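Local coordinates for uncharacterized protein (Bacteroides caccae, PDB 4R4K) that is of unknown function but adopts a cystatin-like fold and holds polyethylene glycol fragments in several pockets in the crystal, at residues T123-G127 / T138-V142; Q26-F32 / K55-L61; V89-F93 / R105-Q110. One frame throughout, in Å; residues are numbered along the deposited sequence. Where two conformers were deposited one is given.

Contact 1. Residues T123-G127 / T138-V142. With PEU (2,5,8,11,14,17,20,23,26,29,32,35,38,41,44,47,50,53,56,59,62,65,68,71,74,77,80-heptacosaoxadooctacontan-82-ol), chain H.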
loop_
_atom_site.group_PDB
_atom_site.type_symbol
_atom_site.label_atom_id
_atom_site.label_comp_id
_atom_site.label_asym_id
_atom_site.label_seq_id
_atom_site.Cartn_x
_atom_site.Cartn_y
_atom_site.Cartn_z
ATOM N N THR A 123 0.741 -4.841 2.980
ATOM C CA THR A 123 -0.566 -4.486 3.520
ATOM C C THR A 123 -1.124 -5.555 4.435
ATOM O O THR A 123 -1.048 -6.749 4.136
ATOM C CB THR A 123 -1.572 -4.142 2.410
ATOM O OG1 THR A 123 -2.870 -3.948 2.990
ATOM C CG2 THR A 123 -1.663 -5.230 1.372
ATOM N N GLY A 124 -1.684 -5.118 5.560
ATOM C CA GLY A 124 -2.338 -6.024 6.496
ATOM C C GLY A 124 -3.503 -6.805 5.896
ATOM O O GLY A 124 -3.966 -7.738 6.504
ATOM N N TRP A 125 -4.028 -6.392 4.737
ATOM C CA TRP A 125 -5.036 -7.217 4.032
ATOM C C TRP A 125 -4.511 -8.641 3.806
ATOM O O TRP A 125 -5.277 -9.593 3.840
ATOM C CB TRP A 125 -5.393 -6.614 2.678
ATOM C CG TRP A 125 -6.461 -5.588 2.662
ATOM C CD1 TRP A 125 -6.302 -4.251 2.464
ATOM C CD2 TRP A 125 -7.880 -5.817 2.767
ATOM N NE1 TRP A 125 -7.527 -3.642 2.468
ATOM C CE2 TRP A 125 -8.506 -4.581 2.652
ATOM C CE3 TRP A 125 -8.673 -6.953 2.953
ATOM C CZ2 TRP A 125 -9.902 -4.439 2.718
ATOM C CZ3 TRP A 125 -10.062 -6.814 3.039
ATOM C CH2 TRP A 125 -10.651 -5.569 2.918
ATOM N N TYR A 126 -3.212 -8.738 3.536
ATOM C CA TYR A 126 -2.535 -9.983 3.322
ATOM C C TYR A 126 -1.452 -10.237 4.376
ATOM O O TYR A 126 -0.340 -10.671 4.075
ATOM C CB TYR A 126 -1.938 -10.017 1.930
ATOM C CG TYR A 126 -2.914 -9.666 0.825
ATOM C CD1 TYR A 126 -4.044 -10.416 0.615
ATOM C CD2 TYR A 126 -2.700 -8.576 0.004
ATOM C CE1 TYR A 126 -4.926 -10.087 -0.390
ATOM C CE2 TYR A 126 -3.578 -8.228 -1.006
ATOM C CZ TYR A 126 -4.691 -8.979 -1.197
ATOM O OH TYR A 126 -5.551 -8.664 -2.208
ATOM N N GLY A 127 -1.808 -10.018 5.634
ATOM C CA GLY A 127 -0.888 -10.211 6.748
ATOM C C GLY A 127 -0.436 -11.641 6.921
ATOM O O GLY A 127 -1.036 -12.608 6.407
ATOM N N THR A 138 -10.270 -13.113 0.522
ATOM C CA THR A 138 -9.693 -11.809 0.843
ATOM C C THR A 138 -9.476 -10.987 -0.419
ATOM O O THR A 138 -9.795 -9.797 -0.467
ATOM C CB THR A 138 -8.385 -11.972 1.609
ATOM O OG1 THR A 138 -8.686 -12.657 2.816
ATOM C CG2 THR A 138 -7.735 -10.625 1.956
ATOM N N ILE A 139 -8.933 -11.628 -1.438
ATOM C CA ILE A 139 -8.741 -10.966 -2.721
ATOM C C ILE A 139 -10.083 -10.451 -3.289
ATOM O O ILE A 139 -10.163 -9.352 -3.798
ATOM C CB ILE A 139 -8.003 -11.886 -3.703
ATOM C CG1 ILE A 139 -6.557 -12.100 -3.231
ATOM C CG2 ILE A 139 -8.023 -11.291 -5.102
ATOM C CD1 ILE A 139 -5.822 -13.217 -3.954
ATOM N N GLN A 140 -11.137 -11.249 -3.142
ATOM C CA GLN A 140 -12.467 -10.836 -3.572
ATOM C C GLN A 140 -12.980 -9.642 -2.733
ATOM O O GLN A 140 -13.651 -8.774 -3.265
ATOM C CB GLN A 140 -13.446 -12.016 -3.513
ATOM C CG GLN A 140 -14.894 -11.673 -3.876
ATOM C CD GLN A 140 -15.064 -11.145 -5.298
ATOM O OE1 GLN A 140 -14.340 -11.541 -6.207
ATOM N NE2 GLN A 140 -16.018 -10.245 -5.486
ATOM N N GLN A 141 -12.707 -9.640 -1.427
ATOM C CA GLN A 141 -13.078 -8.505 -0.561
ATOM C C GLN A 141 -12.384 -7.229 -1.020
ATOM O O GLN A 141 -12.994 -6.150 -1.054
ATOM C CB GLN A 141 -12.754 -8.802 0.901
ATOM C CG GLN A 141 -13.685 -9.822 1.529
ATOM C CD GLN A 141 -13.185 -10.365 2.856
ATOM O OE1 GLN A 141 -12.209 -9.870 3.427
ATOM N NE2 GLN A 141 -13.857 -11.401 3.351
ATOM N N VAL A 142 -11.109 -7.346 -1.363
ATOM C CA VAL A 142 -10.344 -6.216 -1.901
ATOM C C VAL A 142 -10.946 -5.717 -3.212
ATOM O O VAL A 142 -11.113 -4.514 -3.422
ATOM C CB VAL A 142 -8.856 -6.582 -2.071
ATOM C CG1 VAL A 142 -8.127 -5.514 -2.891
ATOM C CG2 VAL A 142 -8.215 -6.774 -0.705
HETATM O OCP PEU H . -9.000 -5.818 7.784
HETATM C CCQ PEU H . -8.668 -5.737 6.401
HETATM C CCR PEU H . -7.325 -5.036 6.233
HETATM O OCS PEU H . -7.372 -3.737 6.828
HETATM C CCT PEU H . -6.334 -3.505 7.796
HETATM C CCU PEU H . -4.987 -3.280 7.115
HETATM O OCV PEU H . -5.139 -2.241 6.151
HETATM C CCW PEU H . -3.912 -1.710 5.668
HETATM C CCX PEU H . -4.170 -1.067 4.315
HETATM O OCY PEU H . -5.184 -0.058 4.389
HETATM C CCZ PEU H . -5.432 0.631 3.149
HETATM C CDA PEU H . -6.157 -0.238 2.118
HETATM O ODB PEU H . -7.291 0.434 1.570
HETATM C CDC PEU H . -8.499 -0.336 1.563
HETATM C CDD PEU H . -9.050 -0.413 2.988
HETATM O ODE PEU H . -10.442 -0.745 2.981
#
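The indole of Trp-125 is sandwiched between protein and ligand: methyl CG2 of Val-142 lies over one face and the polyether carbon CCR of PEU over the opposite one, each 3.6 Å above the ring plane. In this cystatin-like fold the pair joins the loop leaving strand 116-123 to helix 135-152. The Val-142 methyl makes a CH-pi contact, with CG2 3.9 Å from the centroid of the six-membered ring and 22° off its normal. In the plane of the indole, Gln-141 OE1 meets the edge at CZ3, 3.8 Å away, its amide turned 58° against the ring. The Tyr-126 ring meets Thr-138 CG2 and Ile-139 CG1 obliquely, while its hydroxyl is hydrogen-bonded to Lys-57 O. Replacing Trp-125 by alanine would probably open a gap between Val-142 and the polyether, leaving both without the flat surface they share. The loop itself is shaped by an ST turn: Thr-123 OG1, opposite its own backbone N (chi1 174°), accepts from Trp-125 N at 3.2 Å. Thr-138 OG1 is hydrogen-bonded to Glu-134 O, just ahead of helix 135-152, and the CG2 methyl of Thr-138 comes to 3.3 Å from Trp-125 O.

Contact 2. Residues Q26-F32 / K55-L61; sequences QYTRIKF and KEKWPLL. With ACT (acetate ion), chain E.
Gln-26 reaches from helix 23-28 to the loop 55-61 and engages both ends of its amide. Gln-26 OE1 accepts twice, from Trp-58 NE1 at 2.9 Å and from Leu-61 N at 2.9 Å, each donor lying in the carbonyl plane on a lone pair. NE2 of Gln-26 donates to Leu-61 O at 3.0 Å and also to Phe-19 O, so three bonds across the contact and one outside it fix the amide's rotation. CG stands anti to the backbone N (chi1 -178°) and the chain runs on extended, carrying the amide across to the loop. Water 1 closes a second polar site: it accepts from Tyr-27 OH and donates to Lys-55 O and Trp-58 O, the last also bonded by Asn-146 ND2. The Tyr-27 ring carries Lys-55 CE over one face and Leu-60 CD2 over the other, and Lys-55 NZ adds a cation-pi contact 4.9 Å from the ring centroid. Tyr-27, Phe-32 and Trp-58 form an aromatic cluster, in which Phe-32 turns its edge to the face of Trp-58 (planes at 72°). Ile-30 CD1 packs closely on the indole, 3.3 Å from the centroid of the five-membered ring. Beside the contact, Phe-149 of helix 135-152 touches Gln-26 and Leu-60, while Val-118 of strand 116-123 touches Ile-30 and Trp-58.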
loop_
_atom_site.group_PDB
_atom_site.type_symbol
_atom_site.label_atom_id
_atom_site.label_comp_id
_atom_site.label_asym_id
_atom_site.label_seq_id
_atom_site.Cartn_x
_atom_site.Cartn_y
_atom_site.Cartn_z
ATOM N N GLN A 26 -3.942 5.362 -10.846
ATOM C CA GLN A 26 -3.229 4.617 -9.815
ATOM C C GLN A 26 -2.633 3.299 -10.341
ATOM O O GLN A 26 -1.452 2.996 -10.124
ATOM C CB GLN A 26 -4.142 4.370 -8.596
ATOM C CG GLN A 26 -3.428 3.636 -7.482
ATOM C CD GLN A 26 -4.079 3.703 -6.094
ATOM O OE1 GLN A 26 -3.978 2.745 -5.338
ATOM N NE2 GLN A 26 -4.744 4.818 -5.762
ATOM N N TYR A 27 -3.459 2.517 -11.042
ATOM C CA TYR A 27 -2.979 1.254 -11.584
ATOM C C TYR A 27 -1.801 1.424 -12.553
ATOM O O TYR A 27 -0.872 0.597 -12.581
ATOM C CB TYR A 27 -4.087 0.493 -12.296
ATOM C CG TYR A 27 -5.040 -0.230 -11.396
ATOM C CD1 TYR A 27 -4.587 -1.213 -10.524
ATOM C CD2 TYR A 27 -6.392 0.055 -11.435
ATOM C CE1 TYR A 27 -5.482 -1.907 -9.717
ATOM C CE2 TYR A 27 -7.286 -0.609 -10.636
ATOM C CZ TYR A 27 -6.818 -1.591 -9.786
ATOM O OH TYR A 27 -7.703 -2.222 -8.991
ATOM N N THR A 28 -1.779 2.518 -13.288
ATOM C CA THR A 28 -0.661 2.770 -14.234
ATOM C C THR A 28 0.647 3.098 -13.535
ATOM O O THR A 28 1.712 3.026 -14.160
ATOM C CB THR A 28 -0.949 3.918 -15.252
ATOM O OG1 THR A 28 -0.931 5.214 -14.637
ATOM C CG2 THR A 28 -2.250 3.694 -16.022
ATOM N N ARG A 29 0.581 3.480 -12.252
ATOM C CA ARG A 29 1.766 3.888 -11.499
ATOM C C ARG A 29 2.199 2.916 -10.418
ATOM O O ARG A 29 2.830 3.294 -9.435
ATOM C CB ARG A 29 1.564 5.278 -10.930
ATOM C CG ARG A 29 1.435 6.355 -11.972
ATOM C CD ARG A 29 2.598 6.378 -12.963
ATOM N NE ARG A 29 2.555 7.601 -13.745
ATOM C CZ ARG A 29 3.002 8.785 -13.335
ATOM N NH1 ARG A 29 3.601 8.947 -12.157
ATOM N NH2 ARG A 29 2.845 9.829 -14.121
ATOM N N ILE A 30 1.888 1.649 -10.626
ATOM C CA ILE A 30 2.359 0.601 -9.754
ATOM C C ILE A 30 3.113 -0.404 -10.610
ATOM O O ILE A 30 2.602 -0.829 -11.648
ATOM C CB ILE A 30 1.206 -0.095 -9.024
ATOM C CG1 ILE A 30 0.387 0.943 -8.235
ATOM C CG2 ILE A 30 1.792 -1.158 -8.103
ATOM C CD1 ILE A 30 -0.966 0.459 -7.760
ATOM N N LYS A 31 4.337 -0.728 -10.201
ATOM C CA LYS A 31 5.159 -1.689 -10.940
ATOM C C LYS A 31 4.950 -3.111 -10.408
ATOM O O LYS A 31 5.579 -3.521 -9.448
ATOM C CB LYS A 31 6.633 -1.285 -10.903
ATOM C CG LYS A 31 6.929 -0.047 -11.761
ATOM C CD LYS A 31 8.403 0.330 -11.761
ATOM C CE LYS A 31 8.803 1.217 -12.949
ATOM N NZ LYS A 31 8.003 0.992 -14.191
ATOM N N PHE A 32 4.036 -3.839 -11.042
ATOM C CA PHE A 32 3.715 -5.208 -10.694
ATOM C C PHE A 32 4.615 -6.171 -11.461
ATOM O O PHE A 32 4.954 -5.900 -12.612
ATOM C CB PHE A 32 2.255 -5.522 -11.052
ATOM C CG PHE A 32 1.240 -4.719 -10.277
ATOM C CD1 PHE A 32 1.009 -4.977 -8.930
ATOM C CD2 PHE A 32 0.465 -3.719 -10.903
ATOM C CE1 PHE A 32 0.068 -4.256 -8.222
ATOM C CE2 PHE A 32 -0.493 -2.991 -10.188
ATOM C CZ PHE A 32 -0.691 -3.258 -8.851
ATOM N N LYS A 55 -1.512 -7.254 -9.923
ATOM C CA LYS A 55 -2.527 -6.203 -10.055
ATOM C C LYS A 55 -3.868 -6.605 -9.482
ATOM O O LYS A 55 -4.543 -5.795 -8.842
ATOM C CB LYS A 55 -2.693 -5.803 -11.517
ATOM C CG LYS A 55 -3.680 -4.671 -11.735
ATOM C CD LYS A 55 -3.976 -4.430 -13.207
ATOM C CE LYS A 55 -5.204 -3.535 -13.356
ATOM N NZ LYS A 55 -5.682 -3.406 -14.759
ATOM N N GLU A 56 -4.262 -7.848 -9.694
ATOM C CA GLU A 56 -5.578 -8.280 -9.223
ATOM C C GLU A 56 -5.674 -8.271 -7.679
ATOM O O GLU A 56 -6.763 -8.256 -7.139
ATOM C CB GLU A 56 -5.989 -9.633 -9.837
ATOM C CG GLU A 56 -5.608 -10.851 -9.026
ATOM C CD GLU A 56 -4.141 -11.210 -9.138
ATOM O OE1 GLU A 56 -3.372 -10.424 -9.730
ATOM O OE2 GLU A 56 -3.759 -12.288 -8.618
ATOM N N LYS A 57 -4.548 -8.314 -6.980
ATOM C CA LYS A 57 -4.523 -8.301 -5.520
ATOM C C LYS A 57 -4.424 -6.909 -4.904
ATOM O O LYS A 57 -4.594 -6.755 -3.706
ATOM C CB LYS A 57 -3.353 -9.157 -5.015
ATOM C CG LYS A 57 -3.458 -10.626 -5.421
ATOM C CD LYS A 57 -2.381 -11.474 -4.764
ATOM C CE LYS A 57 -2.412 -12.909 -5.263
ATOM N NZ LYS A 57 -1.844 -13.043 -6.635
ATOM N N TRP A 58 -4.132 -5.900 -5.719
ATOM C CA TRP A 58 -3.870 -4.551 -5.216
ATOM C C TRP A 58 -5.082 -3.854 -4.594
ATOM O O TRP A 58 -6.073 -3.649 -5.270
ATOM C CB TRP A 58 -3.350 -3.655 -6.349
ATOM C CG TRP A 58 -3.074 -2.252 -5.918
ATOM C CD1 TRP A 58 -3.810 -1.131 -6.215
ATOM C CD2 TRP A 58 -1.996 -1.826 -5.078
ATOM N NE1 TRP A 58 -3.252 -0.025 -5.602
ATOM C CE2 TRP A 58 -2.141 -0.424 -4.894
ATOM C CE3 TRP A 58 -0.942 -2.496 -4.439
ATOM C CZ2 TRP A 58 -1.257 0.313 -4.122
ATOM C CZ3 TRP A 58 -0.061 -1.753 -3.681
ATOM C CH2 TRP A 58 -0.224 -0.367 -3.533
ATOM N N PRO A 59 -4.984 -3.467 -3.308
ATOM C CA PRO A 59 -6.005 -2.576 -2.736
ATOM C C PRO A 59 -5.731 -1.115 -3.075
ATOM O O PRO A 59 -4.698 -0.579 -2.675
ATOM C CB PRO A 59 -5.867 -2.796 -1.212
ATOM C CG PRO A 59 -4.879 -3.926 -1.053
ATOM C CD PRO A 59 -4.034 -3.891 -2.281
ATOM N N LEU A 60 -6.686 -0.463 -3.728
ATOM C CA LEU A 60 -6.550 0.930 -4.076
ATOM C C LEU A 60 -6.449 1.813 -2.833
ATOM O O LEU A 60 -7.234 1.655 -1.891
ATOM C CB LEU A 60 -7.706 1.352 -4.986
ATOM C CG LEU A 60 -7.702 0.705 -6.384
ATOM C CD1 LEU A 60 -9.073 0.801 -7.031
ATOM C CD2 LEU A 60 -6.661 1.333 -7.294
ATOM N N LEU A 61 -5.489 2.736 -2.877
ATOM C CA LEU A 61 -5.170 3.637 -1.764
ATOM C C LEU A 61 -5.770 5.019 -1.983
ATOM O O LEU A 61 -5.617 5.602 -3.051
ATOM C CB LEU A 61 -3.666 3.787 -1.639
ATOM C CG LEU A 61 -2.967 2.492 -1.250
ATOM C CD1 LEU A 61 -1.471 2.702 -1.317
ATOM C CD2 LEU A 61 -3.396 1.988 0.124
HETATM C C ACT E . 0.584 9.497 -17.642
HETATM O O ACT E . 1.299 9.966 -16.744
HETATM O OXT ACT E . 1.053 9.271 -18.774
HETATM C CH3 ACT E . -0.860 9.205 -17.360
HETATM O O HOH W 1 -6.662 -4.501 -7.841
#

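Contact 3. Residues V89-F93 / R105-Q110. With ACT (acetate ion), chain G.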
loop_
_atom_site.group_PDB
_atom_site.type_symbol
_atom_site.label_atom_id
_atom_site.label_comp_id
_atom_site.label_asym_id
_atom_site.label_seq_id
_atom_site.Cartn_x
_atom_site.Cartn_y
_atom_site.Cartn_z
ATOM N N VAL A 89 14.060 11.076 -4.427
ATOM C CA VAL A 89 13.585 10.096 -5.445
ATOM C C VAL A 89 13.099 8.788 -4.837
ATOM O O VAL A 89 12.868 7.808 -5.557
ATOM C CB VAL A 89 14.655 9.747 -6.521
ATOM C CG1 VAL A 89 15.086 10.988 -7.286
ATOM C CG2 VAL A 89 15.846 9.008 -5.923
ATOM N N HIS A 90 12.924 8.767 -3.520
ATOM C CA HIS A 90 12.623 7.522 -2.797
ATOM C C HIS A 90 11.903 7.874 -1.506
ATOM O O HIS A 90 12.444 8.585 -0.643
ATOM C CB HIS A 90 13.934 6.779 -2.505
ATOM C CG HIS A 90 13.763 5.382 -2.001
ATOM N ND1 HIS A 90 14.797 4.680 -1.411
ATOM C CD2 HIS A 90 12.683 4.559 -1.970
ATOM C CE1 HIS A 90 14.370 3.478 -1.065
ATOM N NE2 HIS A 90 13.089 3.381 -1.389
ATOM N N LYS A 91 10.665 7.394 -1.382
ATOM C CA LYS A 91 9.872 7.642 -0.201
ATOM C C LYS A 91 9.235 6.352 0.306
ATOM O O LYS A 91 8.886 5.472 -0.481
ATOM C CB LYS A 91 8.830 8.713 -0.480
ATOM C CG LYS A 91 9.469 10.036 -0.921
ATOM C CD LYS A 91 8.484 11.165 -0.956
ATOM C CE LYS A 91 9.011 12.343 -1.755
ATOM N NZ LYS A 91 10.173 12.999 -1.096
ATOM N N VAL A 92 9.070 6.243 1.621
ATOM C CA VAL A 92 8.414 5.103 2.233
ATOM C C VAL A 92 7.405 5.630 3.262
ATOM O O VAL A 92 7.733 6.466 4.094
ATOM C CB VAL A 92 9.378 4.141 2.946
ATOM C CG1 VAL A 92 8.603 3.027 3.645
ATOM C CG2 VAL A 92 10.388 3.576 1.974
ATOM N N PHE A 93 6.167 5.183 3.097
ATOM C CA PHE A 93 5.057 5.548 3.955
ATOM C C PHE A 93 4.689 4.315 4.792
ATOM O O PHE A 93 4.582 3.206 4.264
ATOM C CB PHE A 93 3.882 5.984 3.106
ATOM C CG PHE A 93 2.684 6.435 3.891
ATOM C CD1 PHE A 93 2.607 7.735 4.399
ATOM C CD2 PHE A 93 1.612 5.569 4.098
ATOM C CE1 PHE A 93 1.480 8.149 5.097
ATOM C CE2 PHE A 93 0.492 5.986 4.776
ATOM C CZ PHE A 93 0.419 7.281 5.262
ATOM N N ARG A 105 2.871 -0.493 4.527
ATOM C CA ARG A 105 4.110 0.132 4.119
ATOM C C ARG A 105 4.046 0.228 2.606
ATOM O O ARG A 105 3.796 -0.773 1.940
ATOM C CB ARG A 105 5.330 -0.679 4.565
ATOM C CG ARG A 105 6.720 -0.161 4.214
ATOM C CD ARG A 105 7.757 -1.238 4.402
ATOM N NE ARG A 105 9.101 -0.697 4.211
ATOM C CZ ARG A 105 9.725 -0.616 3.039
ATOM N NH1 ARG A 105 9.134 -1.020 1.918
ATOM N NH2 ARG A 105 10.958 -0.122 2.992
ATOM N N VAL A 106 4.209 1.447 2.087
ATOM C CA VAL A 106 4.219 1.679 0.652
ATOM C C VAL A 106 5.523 2.376 0.278
ATOM O O VAL A 106 5.922 3.367 0.898
ATOM C CB VAL A 106 3.055 2.581 0.204
ATOM C CG1 VAL A 106 2.961 2.590 -1.319
ATOM C CG2 VAL A 106 1.754 2.128 0.838
ATOM N N GLU A 107 6.206 1.807 -0.711
ATOM C CA GLU A 107 7.484 2.317 -1.172
ATOM C C GLU A 107 7.316 2.929 -2.552
ATOM O O GLU A 107 6.826 2.261 -3.481
ATOM C CB GLU A 107 8.518 1.191 -1.236
ATOM C CG GLU A 107 9.901 1.669 -1.654
ATOM C CD GLU A 107 10.952 0.580 -1.588
ATOM O OE1 GLU A 107 10.596 -0.605 -1.663
ATOM O OE2 GLU A 107 12.143 0.919 -1.486
ATOM N N PHE A 108 7.725 4.193 -2.678
ATOM C CA PHE A 108 7.608 4.969 -3.902
ATOM C C PHE A 108 9.002 5.307 -4.412
ATOM O O PHE A 108 9.906 5.621 -3.626
ATOM C CB PHE A 108 6.941 6.311 -3.645
ATOM C CG PHE A 108 5.555 6.222 -3.110
ATOM C CD1 PHE A 108 4.456 6.161 -3.967
ATOM C CD2 PHE A 108 5.351 6.247 -1.757
ATOM C CE1 PHE A 108 3.183 6.118 -3.446
ATOM C CE2 PHE A 108 4.087 6.197 -1.231
ATOM C CZ PHE A 108 2.998 6.148 -2.076
ATOM N N GLU A 109 9.183 5.193 -5.722
ATOM C CA GLU A 109 10.453 5.558 -6.335
ATOM C C GLU A 109 10.175 6.373 -7.583
ATOM O O GLU A 109 9.234 6.075 -8.339
ATOM C CB GLU A 109 11.280 4.312 -6.654
ATOM C CG GLU A 109 11.769 3.613 -5.407
ATOM C CD GLU A 109 12.751 2.486 -5.670
ATOM O OE1 GLU A 109 12.809 1.986 -6.815
ATOM O OE2 GLU A 109 13.453 2.095 -4.711
ATOM N N GLN A 110 10.994 7.400 -7.783
ATOM C CA GLN A 110 10.923 8.183 -8.973
ATOM C C GLN A 110 11.866 7.525 -9.967
ATOM O O GLN A 110 13.081 7.440 -9.742
ATOM C CB GLN A 110 11.301 9.635 -8.723
ATOM C CG GLN A 110 10.904 10.515 -9.897
ATOM C CD GLN A 110 11.588 11.856 -9.881
ATOM O OE1 GLN A 110 12.796 11.915 -9.813
ATOM N NE2 GLN A 110 10.834 12.917 -9.945
HETATM C C ACT G . 11.863 -0.679 6.696
HETATM O O ACT G . 12.720 -1.582 6.643
HETATM O OXT ACT G . 11.911 0.315 5.940
HETATM C CH3 ACT G . 10.746 -0.802 7.691
HETATM O O HOH W 2 14.666 6.100 -7.190
#
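Val-89 O is gripped by Gln-110 N at 2.9 Å and by water 2, which also donates, at longer range, to Gln-110 O. It lies just ahead of an antiparallel ladder that begins with His-90 and Glu-109, in the hairpin of strands 90-97 and 104-110, neighbours in the five-stranded sheet of the cystatin-like fold. The axes of segments 90-93 and 105-110 run at 168° to each other and approach to 4.7 Å. Lys-91 with Phe-108, and Phe-93 with Val-106, are the hydrogen-bonded pairs, each closed by two N-H to O bonds; His-90 with Glu-109 and Val-92 with Glu-107 are non-hydrogen-bonded pairs.

On the face bearing His-90, Val-92, Glu-107 and Glu-109, the side chains link diagonally across the strands. His-90 NE2 donates to Glu-107 OE2 at 2.6 Å, and that oxygen accepts with its anti lone pair, with ring and carboxylate planes only 25° apart. Glu-107 was modelled in two conformers; the bond is described for the conformer given and is uncertain for the other. His-90 CG lies anti to its backbone N (chi1 -169°), which lays the imidazole over toward the partner strand. Glu-109 OE2 stands above one ring face of His-90, its carboxylate nearly perpendicular to the ring. Further along, Val-92 CG1 sits over a face of the Arg-105 guanidinium, while an acetate ion, probably from the crystallisation liquor, accepts from Arg-105 NH2 at that group's edge.

The face bearing Lys-91, Phe-93, Val-106 and Phe-108 turns to the interior, where Phe-12 and Phe-15 of helix 12-21 touch Phe-108. There Phe-93 CB meets the edge of the Phe-108 ring, 4.3 Å from CE2.

In the fold
Contact 2 lies between the other two: its centre is about 13 Å from that of contact 1 and about 14 Å from that of contact 3. Contacts 1 and 3, with centres about 21 Å apart, fall on opposite sides of the chain's centre and do not touch. The join between contacts 1 and 2 is polar and apolar: beside the hydrogen bond from the Tyr-126 hydroxyl to the 55-61 loop, Val-142 CG1 packs 3.6 Å from Pro-59 CA. Toward contact 3, Leu-61 CD1 packs on Val-106 CG2 at 3.9 Å. Residues 123-125 and Leu-60 and Leu-61 line one polyether pocket, so contacts 1 and 2 share it, while the side chain of Val-106 is about 8 Å from a bound polyether.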